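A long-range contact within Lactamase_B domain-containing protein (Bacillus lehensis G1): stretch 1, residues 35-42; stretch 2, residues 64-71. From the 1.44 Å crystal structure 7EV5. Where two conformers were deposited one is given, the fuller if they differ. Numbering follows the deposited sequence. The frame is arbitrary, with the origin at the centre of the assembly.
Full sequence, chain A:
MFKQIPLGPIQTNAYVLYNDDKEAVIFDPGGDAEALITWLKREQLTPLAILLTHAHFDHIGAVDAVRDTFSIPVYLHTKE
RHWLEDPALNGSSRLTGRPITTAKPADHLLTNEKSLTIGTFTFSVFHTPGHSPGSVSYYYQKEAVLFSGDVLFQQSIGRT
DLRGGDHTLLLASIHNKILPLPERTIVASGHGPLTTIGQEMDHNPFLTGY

Stretch 1, residues 35-42: ALITWLKR
Stretch 2 64-71: DAVRDTFS

Two helices of one chain pack side by side. Residues 35-42 are helical throughout, and residues 64-70 form the end of a second helix. Both helices begin earlier in the chain. Their N-to-C directions differ by 35°, and the axes approach to 10.2 Å. The register is set by Ile37 and Val66, whose CA atoms lie 6.5 Å apart. Backbone hydrogen bonds run from residue i+4 to i, from Trp39 N to Ala35 O (3.2 Å) through Arg42 N to Thr38 O (2.8 Å), and likewise from Asp68 N to Asp64 O (2.8 Å). Phe70 has phi/psi of -106/-5. Ser71 then leaves the helix with positive phi, 53/58.

No hydrogen bond crosses between the stretches. The contact is mainly apolar and buries 324 Å², both sides summed.

Ile37 is the centre. Its CA-to-CB bond points toward the second helix, and its side chain is a knob in a hole formed by Ala65, Val66, Thr69 and Phe70. Chi1 is m (-72°) and chi2 is t (161°). This extends Ile37 CD1 to 3.8 Å from Ala65 CB and 3.6 Å from Thr69 OG1. Ile37 CG1 lies 3.9 Å from Val66 CG2 and 4.1 Å from Phe70 CE2.

Thr69 has chi1 m (-64°), which puts its hydroxyl within reach of the carbonyl one turn back. Thr69 OG1 donates to Ala65 O at 2.7 Å. The hydroxyl is thus satisfied within its own helix although it borders the methyl of Ile37. Ala65 O also accepts from Thr69 N at 2.9 Å.

Leu36 is t, p and Val66 is t (174°). Leu36 CD2 meets Val66 CG2 at 4.0 Å. Both residues are buried.

Phe70 starts sideways, but chi1 m (-64°) and chi2 -74° bring the end of its ring nearer the first helix. Leu40, with m, t angles, places Leu40 CD1 3.7 Å from Phe70 CE2. The approach to the ring is oblique.

Lys41 also starts sideways. Its chi angles are m, t, t, m, and its end comes nearer the second helix. Lys41 CE lies 3.9 Å from Thr69 CG2, and Lys41 NZ lies 4.0 Å from Phe70 CE1, also oblique to the ring.

Charged side chains outside the contact pair locally. Arg67 (t, t, p, chi4 -126°) bridges two acids of its own helix: Arg67 NH1 to Asp64 OD1 at 2.8 Å, and Arg67 NH2 to Asp68 OD1 at 3.0 Å. Arg42 NH1 makes a weak hydrogen bond to Thr38 OG1 at 3.1 Å; Thr38 is p and points away from the second helix.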

# COMPACT_ATOMS: atom_id res chain seq x y z
N ALA A 35 11.06 12.98 6.29
CA ALA A 35 12.01 11.87 6.34
C ALA A 35 12.04 11.11 5.02
O ALA A 35 13.11 10.70 4.55
CB ALA A 35 11.65 10.93 7.49
N LEU A 36 10.87 10.89 4.42
CA LEU A 36 10.82 10.17 3.15
C LEU A 36 11.37 11.02 2.01
O LEU A 36 12.16 10.52 1.20
CB LEU A 36 9.38 9.74 2.86
CG LEU A 36 9.17 9.05 1.50
CD1 LEU A 36 9.97 7.77 1.39
CD2 LEU A 36 7.69 8.78 1.28
N ILE A 37 10.98 12.29 1.94
CA ILE A 37 11.42 13.17 0.85
C ILE A 37 12.93 13.36 0.89
O ILE A 37 13.61 13.25 -0.13
CB ILE A 37 10.67 14.51 0.88
CG1 ILE A 37 9.21 14.32 0.45
CG2 ILE A 37 11.35 15.54 -0.03
CD1 ILE A 37 8.30 15.46 0.87
N THR A 38 13.47 13.66 2.08
CA THR A 38 14.91 13.89 2.17
C THR A 38 15.70 12.62 1.90
O THR A 38 16.79 12.70 1.31
CB THR A 38 15.31 14.54 3.51
OG1 THR A 38 14.94 13.68 4.60
CG2 THR A 38 14.65 15.91 3.68
N TRP A 39 15.19 11.44 2.28
CA TRP A 39 15.87 10.20 1.93
C TRP A 39 15.94 10.02 0.42
O TRP A 39 17.00 9.70 -0.13
CB TRP A 39 15.21 8.99 2.58
CG TRP A 39 15.88 7.69 2.22
CD1 TRP A 39 17.00 7.17 2.79
CD2 TRP A 39 15.49 6.76 1.20
NE1 TRP A 39 17.32 5.97 2.20
CE2 TRP A 39 16.41 5.70 1.22
CE3 TRP A 39 14.45 6.72 0.27
CZ2 TRP A 39 16.33 4.61 0.35
CZ3 TRP A 39 14.36 5.63 -0.59
CH2 TRP A 39 15.29 4.60 -0.54
N LEU A 40 14.81 10.22 -0.26
CA LEU A 40 14.80 10.10 -1.72
C LEU A 40 15.82 11.04 -2.35
O LEU A 40 16.53 10.66 -3.29
CB LEU A 40 13.40 10.42 -2.26
CG LEU A 40 12.32 9.37 -1.96
CD1 LEU A 40 10.96 10.01 -2.08
CD2 LEU A 40 12.46 8.18 -2.90
N LYS A 41 15.92 12.26 -1.83
CA LYS A 41 16.85 13.24 -2.39
C LYS A 41 18.30 12.89 -2.07
O LYS A 41 19.18 13.03 -2.93
CB LYS A 41 16.49 14.64 -1.91
CG LYS A 41 15.16 15.11 -2.45
CD LYS A 41 14.94 16.59 -2.27
CE LYS A 41 13.79 17.08 -3.13
NZ LYS A 41 14.14 17.13 -4.58
N ARG A 42 18.57 12.43 -0.85
CA ARG A 42 19.93 12.01 -0.52
C ARG A 42 20.39 10.87 -1.42
O ARG A 42 21.57 10.81 -1.81
CB ARG A 42 20.02 11.60 0.95
CG ARG A 42 19.92 12.75 1.92
CD ARG A 42 20.30 12.36 3.34
NE ARG A 42 19.55 11.21 3.84
CZ ARG A 42 18.37 11.28 4.45
NH1 ARG A 42 17.79 12.46 4.65
NH2 ARG A 42 17.77 10.17 4.87
N ASP A 64 0.39 14.56 0.05
CA ASP A 64 0.44 15.94 -0.42
C ASP A 64 1.88 16.39 -0.64
O ASP A 64 2.25 16.88 -1.72
CB ASP A 64 -0.20 16.87 0.62
CG ASP A 64 -1.72 16.94 0.53
OD1 ASP A 64 -2.30 16.72 -0.56
OD2 ASP A 64 -2.35 17.24 1.58
N ALA A 65 2.71 16.24 0.39
CA ALA A 65 4.07 16.75 0.32
C ALA A 65 4.88 16.02 -0.74
O ALA A 65 5.63 16.64 -1.50
CB ALA A 65 4.74 16.65 1.69
N VAL A 66 4.75 14.69 -0.81
CA VAL A 66 5.49 13.93 -1.80
C VAL A 66 5.01 14.28 -3.21
O VAL A 66 5.81 14.53 -4.12
CB VAL A 66 5.40 12.42 -1.50
CG1 VAL A 66 6.03 11.63 -2.60
CG2 VAL A 66 6.09 12.11 -0.18
N ARG A 67 3.69 14.31 -3.41
CA ARG A 67 3.13 14.66 -4.71
C ARG A 67 3.57 16.06 -5.15
O ARG A 67 3.97 16.26 -6.30
CB ARG A 67 1.60 14.56 -4.64
CG ARG A 67 0.85 14.88 -5.91
CD ARG A 67 -0.60 15.24 -5.57
NE ARG A 67 -0.67 16.50 -4.84
CZ ARG A 67 -1.28 16.67 -3.66
NH1 ARG A 67 -1.88 15.65 -3.06
NH2 ARG A 67 -1.28 17.86 -3.08
N ASP A 68 3.51 17.03 -4.23
CA ASP A 68 3.87 18.40 -4.57
C ASP A 68 5.36 18.54 -4.85
O ASP A 68 5.76 19.23 -5.79
CB ASP A 68 3.46 19.35 -3.43
CG ASP A 68 1.95 19.53 -3.32
OD1 ASP A 68 1.21 19.14 -4.24
OD2 ASP A 68 1.51 20.09 -2.29
N THR A 69 6.20 17.89 -4.03
CA THR A 69 7.65 18.02 -4.18
C THR A 69 8.13 17.46 -5.51
O THR A 69 8.99 18.06 -6.16
CB THR A 69 8.35 17.29 -3.03
OG1 THR A 69 8.03 17.94 -1.79
CG2 THR A 69 9.86 17.30 -3.22
N PHE A 70 7.60 16.31 -5.92
CA PHE A 70 8.13 15.59 -7.07
C PHE A 70 7.27 15.69 -8.32
O PHE A 70 7.69 15.20 -9.38
CB PHE A 70 8.38 14.12 -6.73
CG PHE A 70 9.44 13.91 -5.68
CD1 PHE A 70 10.78 14.09 -5.98
CD2 PHE A 70 9.09 13.53 -4.39
CE1 PHE A 70 11.75 13.89 -5.01
CE2 PHE A 70 10.05 13.34 -3.42
CZ PHE A 70 11.38 13.52 -3.73
N SER A 71 6.09 16.30 -8.24
CA SER A 71 5.17 16.44 -9.37
C SER A 71 4.89 15.08 -10.01
O SER A 71 5.14 14.84 -11.19
CB SER A 71 5.68 17.44 -10.41
OG SER A 71 5.90 18.69 -9.80